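Local atomic coordinates of conserved protein (Mycobacterium tuberculosis, PDB entry 1RFE), a protein that is of unknown function but probably binds coenzyme F420 and may act as an oxidoreductase. Residues E14-T26 and L74-F88. Numbering follows the deposited sequence.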
# COMPACT_ATOMS: atom_id res chain seq x y z
N GLU A 14 -12.98 8.65 -1.40
CA GLU A 14 -11.73 9.43 -1.23
C GLU A 14 -10.52 8.53 -0.94
O GLU A 14 -9.45 8.75 -1.46
CB GLU A 14 -11.91 10.46 -0.11
CG GLU A 14 -12.81 11.65 -0.48
CD GLU A 14 -13.19 12.52 0.72
OE1 GLU A 14 -13.05 12.12 1.90
OE2 GLU A 14 -13.62 13.64 0.49
N ILE A 15 -10.73 7.49 -0.16
CA ILE A 15 -9.69 6.51 0.17
C ILE A 15 -9.28 5.78 -1.10
O ILE A 15 -8.10 5.69 -1.43
CB ILE A 15 -10.21 5.51 1.22
CG1 ILE A 15 -10.38 6.19 2.57
CG2 ILE A 15 -9.28 4.26 1.39
CD1 ILE A 15 -11.21 5.35 3.56
N ALA A 16 -10.27 5.31 -1.84
CA ALA A 16 -10.02 4.71 -3.16
C ALA A 16 -9.13 5.58 -4.06
O ALA A 16 -8.12 5.11 -4.52
CB ALA A 16 -11.32 4.32 -3.84
N ASP A 17 -9.48 6.86 -4.23
CA ASP A 17 -8.68 7.81 -5.00
C ASP A 17 -7.29 7.96 -4.45
O ASP A 17 -6.34 8.01 -5.21
CB ASP A 17 -9.35 9.22 -5.07
CG ASP A 17 -10.65 9.23 -5.89
OD1 ASP A 17 -11.05 8.14 -6.42
OD2 ASP A 17 -11.36 10.28 -6.09
N PHE A 18 -7.16 7.98 -3.13
CA PHE A 18 -5.87 8.17 -2.48
C PHE A 18 -4.96 6.92 -2.70
O PHE A 18 -3.78 7.06 -2.98
CB PHE A 18 -6.06 8.49 -0.97
CG PHE A 18 -4.79 8.82 -0.26
CD1 PHE A 18 -4.12 10.01 -0.53
CD2 PHE A 18 -4.26 7.95 0.72
CE1 PHE A 18 -2.93 10.35 0.14
CE2 PHE A 18 -3.09 8.25 1.37
CZ PHE A 18 -2.40 9.47 1.09
N VAL A 19 -5.52 5.73 -2.58
CA VAL A 19 -4.78 4.48 -2.84
C VAL A 19 -4.31 4.43 -4.32
O VAL A 19 -3.20 4.01 -4.59
CB VAL A 19 -5.62 3.25 -2.51
CG1 VAL A 19 -5.06 2.00 -3.15
CG2 VAL A 19 -5.74 3.02 -0.97
N ASN A 20 -5.18 4.82 -5.27
CA ASN A 20 -4.81 4.89 -6.68
C ASN A 20 -3.81 5.97 -6.99
O ASN A 20 -2.93 5.77 -7.83
CB ASN A 20 -6.06 5.07 -7.57
CG ASN A 20 -6.80 3.78 -7.78
OD1 ASN A 20 -8.03 3.69 -7.57
ND2 ASN A 20 -6.07 2.77 -8.21
N SER A 21 -3.89 7.09 -6.28
CA SER A 21 -2.98 8.20 -6.51
C SER A 21 -1.60 8.10 -5.88
O SER A 21 -0.64 8.58 -6.47
CB SER A 21 -3.60 9.50 -6.02
OG SER A 21 -4.76 9.62 -6.76
N SER A 22 -1.51 7.48 -4.72
CA SER A 22 -0.22 7.32 -4.03
C SER A 22 0.71 6.33 -4.75
O SER A 22 0.26 5.50 -5.58
CB SER A 22 -0.47 6.90 -2.59
OG SER A 22 -1.32 7.83 -1.92
N ARG A 23 2.00 6.45 -4.44
CA ARG A 23 3.05 5.62 -5.01
C ARG A 23 3.70 4.63 -4.06
O ARG A 23 4.11 3.50 -4.44
CB ARG A 23 4.15 6.54 -5.55
CG ARG A 23 3.69 7.19 -6.85
CD ARG A 23 4.64 8.18 -7.48
NE ARG A 23 5.90 7.57 -7.91
CZ ARG A 23 6.15 7.11 -9.11
NH1 ARG A 23 5.27 7.17 -10.13
NH2 ARG A 23 7.35 6.64 -9.34
N THR A 24 3.86 5.09 -2.82
CA THR A 24 4.60 4.36 -1.79
C THR A 24 3.85 4.30 -0.49
O THR A 24 3.42 5.31 0.01
CB THR A 24 5.96 5.02 -1.49
OG1 THR A 24 6.69 5.20 -2.70
CG2 THR A 24 6.89 4.06 -0.65
N GLY A 25 3.73 3.11 0.07
CA GLY A 25 3.33 2.95 1.44
C GLY A 25 4.36 2.17 2.23
O GLY A 25 5.34 1.73 1.70
N THR A 26 4.10 2.03 3.52
CA THR A 26 4.86 1.23 4.46
C THR A 26 4.10 -0.01 4.88
O THR A 26 3.01 0.08 5.44
CB THR A 26 5.19 2.07 5.71
OG1 THR A 26 5.94 3.24 5.33
CG2 THR A 26 6.12 1.31 6.65
N LEU A 74 -0.34 4.50 4.16
CA LEU A 74 -0.13 5.51 3.15
C LEU A 74 -0.33 6.88 3.76
O LEU A 74 -1.30 7.10 4.47
CB LEU A 74 -1.14 5.35 2.01
CG LEU A 74 -1.02 4.12 1.11
CD1 LEU A 74 -2.26 3.90 0.28
CD2 LEU A 74 0.23 4.29 0.21
N GLU A 75 0.53 7.83 3.42
CA GLU A 75 0.46 9.14 3.99
C GLU A 75 1.07 10.16 3.06
O GLU A 75 2.08 9.87 2.38
CB GLU A 75 1.16 9.12 5.38
CG GLU A 75 2.23 10.15 5.71
CD GLU A 75 3.52 10.06 4.93
OE1 GLU A 75 4.08 8.95 4.79
OE2 GLU A 75 3.98 11.12 4.48
N ASP A 76 0.49 11.35 3.02
CA ASP A 76 1.21 12.46 2.44
C ASP A 76 0.85 13.79 3.08
O ASP A 76 0.19 13.83 4.12
CB ASP A 76 1.05 12.45 0.92
CG ASP A 76 -0.28 12.96 0.46
OD1 ASP A 76 -1.21 13.18 1.26
OD2 ASP A 76 -0.51 13.12 -0.76
N GLY A 77 1.33 14.88 2.51
CA GLY A 77 1.09 16.20 3.09
C GLY A 77 2.31 16.69 3.86
O GLY A 77 2.88 15.94 4.64
N ASP A 78 2.67 17.95 3.65
CA ASP A 78 3.89 18.55 4.23
C ASP A 78 3.61 19.50 5.43
O ASP A 78 4.54 19.88 6.14
CB ASP A 78 4.69 19.32 3.15
CG ASP A 78 5.04 18.47 1.95
OD1 ASP A 78 5.60 17.35 2.18
OD2 ASP A 78 4.77 18.83 0.75
N THR A 79 2.35 19.88 5.64
CA THR A 79 2.00 20.75 6.75
C THR A 79 0.93 20.14 7.57
O THR A 79 0.21 19.23 7.11
CB THR A 79 1.54 22.13 6.26
OG1 THR A 79 0.38 22.00 5.43
CG2 THR A 79 2.57 22.75 5.34
N TYR A 80 0.79 20.64 8.79
CA TYR A 80 -0.21 20.08 9.67
C TYR A 80 -1.57 20.14 9.02
O TYR A 80 -2.35 19.20 9.14
CB TYR A 80 -0.23 20.77 11.05
CG TYR A 80 -1.33 20.22 11.93
CD1 TYR A 80 -1.16 19.02 12.64
CD2 TYR A 80 -2.54 20.87 12.02
CE1 TYR A 80 -2.18 18.51 13.45
CE2 TYR A 80 -3.58 20.37 12.82
CZ TYR A 80 -3.39 19.19 13.53
OH TYR A 80 -4.44 18.71 14.30
N ASP A 81 -1.86 21.22 8.30
CA ASP A 81 -3.20 21.40 7.77
C ASP A 81 -3.47 20.51 6.55
O ASP A 81 -4.60 20.35 6.19
CB ASP A 81 -3.50 22.88 7.43
CG ASP A 81 -2.71 23.40 6.24
OD1 ASP A 81 -1.45 23.53 6.30
OD2 ASP A 81 -3.26 23.75 5.18
N THR A 82 -2.43 19.99 5.91
CA THR A 82 -2.58 19.11 4.74
C THR A 82 -2.26 17.62 4.98
O THR A 82 -2.27 16.81 4.00
CB THR A 82 -1.69 19.60 3.55
OG1 THR A 82 -0.32 19.75 3.95
CG2 THR A 82 -2.13 20.99 3.03
N LEU A 83 -1.99 17.22 6.23
CA LEU A 83 -1.68 15.80 6.49
C LEU A 83 -2.89 14.99 6.08
O LEU A 83 -4.01 15.33 6.43
CB LEU A 83 -1.35 15.46 7.96
CG LEU A 83 -0.35 16.33 8.67
CD1 LEU A 83 -0.31 16.04 10.20
CD2 LEU A 83 1.06 16.24 8.03
N ARG A 84 -2.64 13.95 5.30
CA ARG A 84 -3.66 12.99 4.98
C ARG A 84 -3.08 11.59 4.81
O ARG A 84 -1.87 11.40 4.51
CB ARG A 84 -4.47 13.39 3.79
CG ARG A 84 -3.77 13.91 2.60
CD ARG A 84 -4.63 13.67 1.31
NE ARG A 84 -3.83 13.74 0.10
CZ ARG A 84 -4.27 14.03 -1.10
NH1 ARG A 84 -5.56 14.35 -1.32
NH2 ARG A 84 -3.40 14.03 -2.11
N GLY A 85 -3.94 10.61 5.05
CA GLY A 85 -3.49 9.26 5.04
C GLY A 85 -4.56 8.23 5.33
O GLY A 85 -5.70 8.54 5.65
N VAL A 86 -4.14 6.98 5.20
CA VAL A 86 -4.99 5.86 5.47
C VAL A 86 -4.11 4.70 5.97
O VAL A 86 -3.02 4.44 5.45
CB VAL A 86 -5.84 5.48 4.26
CG1 VAL A 86 -4.97 5.05 3.08
CG2 VAL A 86 -6.79 4.43 4.61
N SER A 87 -4.59 4.05 7.01
CA SER A 87 -3.85 3.03 7.72
C SER A 87 -4.74 1.78 7.77
O SER A 87 -5.89 1.86 8.25
CB SER A 87 -3.56 3.53 9.14
OG SER A 87 -2.73 2.62 9.83
N PHE A 88 -4.22 0.67 7.27
CA PHE A 88 -4.94 -0.60 7.14
C PHE A 88 -4.29 -1.62 8.06
O PHE A 88 -3.06 -1.70 8.15
CB PHE A 88 -4.80 -1.17 5.71
CG PHE A 88 -5.35 -0.26 4.62
CD1 PHE A 88 -6.69 -0.01 4.55
CD2 PHE A 88 -4.51 0.36 3.71
CE1 PHE A 88 -7.20 0.79 3.55
CE2 PHE A 88 -5.03 1.18 2.70
CZ PHE A 88 -6.33 1.38 2.61
O HOH W 1 2.95 6.83 1.92
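The carbonyl O of F18, whose ring presses on strands 74-76 and 84-88, is gripped twice by S22, whose N (2.9 Å) and OG (2.8 Å) reach it from opposite faces of its plane. These bonds lie at the C-terminal end of helix 12-21, where S22 leaves helical angles; the helix lies across an antiparallel hairpin of the barrel-like sheet, consistent with the split β-barrel of the FMN-binding clan, and the axis of segment 14-21 runs nearly perpendicular to strand 84-88 (93°). The F18 side chain, with CG anti to the backbone N (chi1 -175°), reaches the strands and wedges between L74, D76, R84 and V86. S22 OG sits over the centre of one ring face, while D76 OD1 meets the ring edge, 3.5 Å from F18 CE1. D76 OD1 also accepts a hydrogen bond from R84 NE through its syn lone pair (2.9 Å), and this salt bridge holds the guanidinium with one face toward F18 CD1, its plane tilted 63° from the ring. Further along, I15 CG2 meets V86 CG2, and V19 CG2 touches both L74 CD1 and the edge of F88. Beside L74, a water bridges T24 O and E75 N, and L74 CD2 packs 3.6 Å from G25 CA.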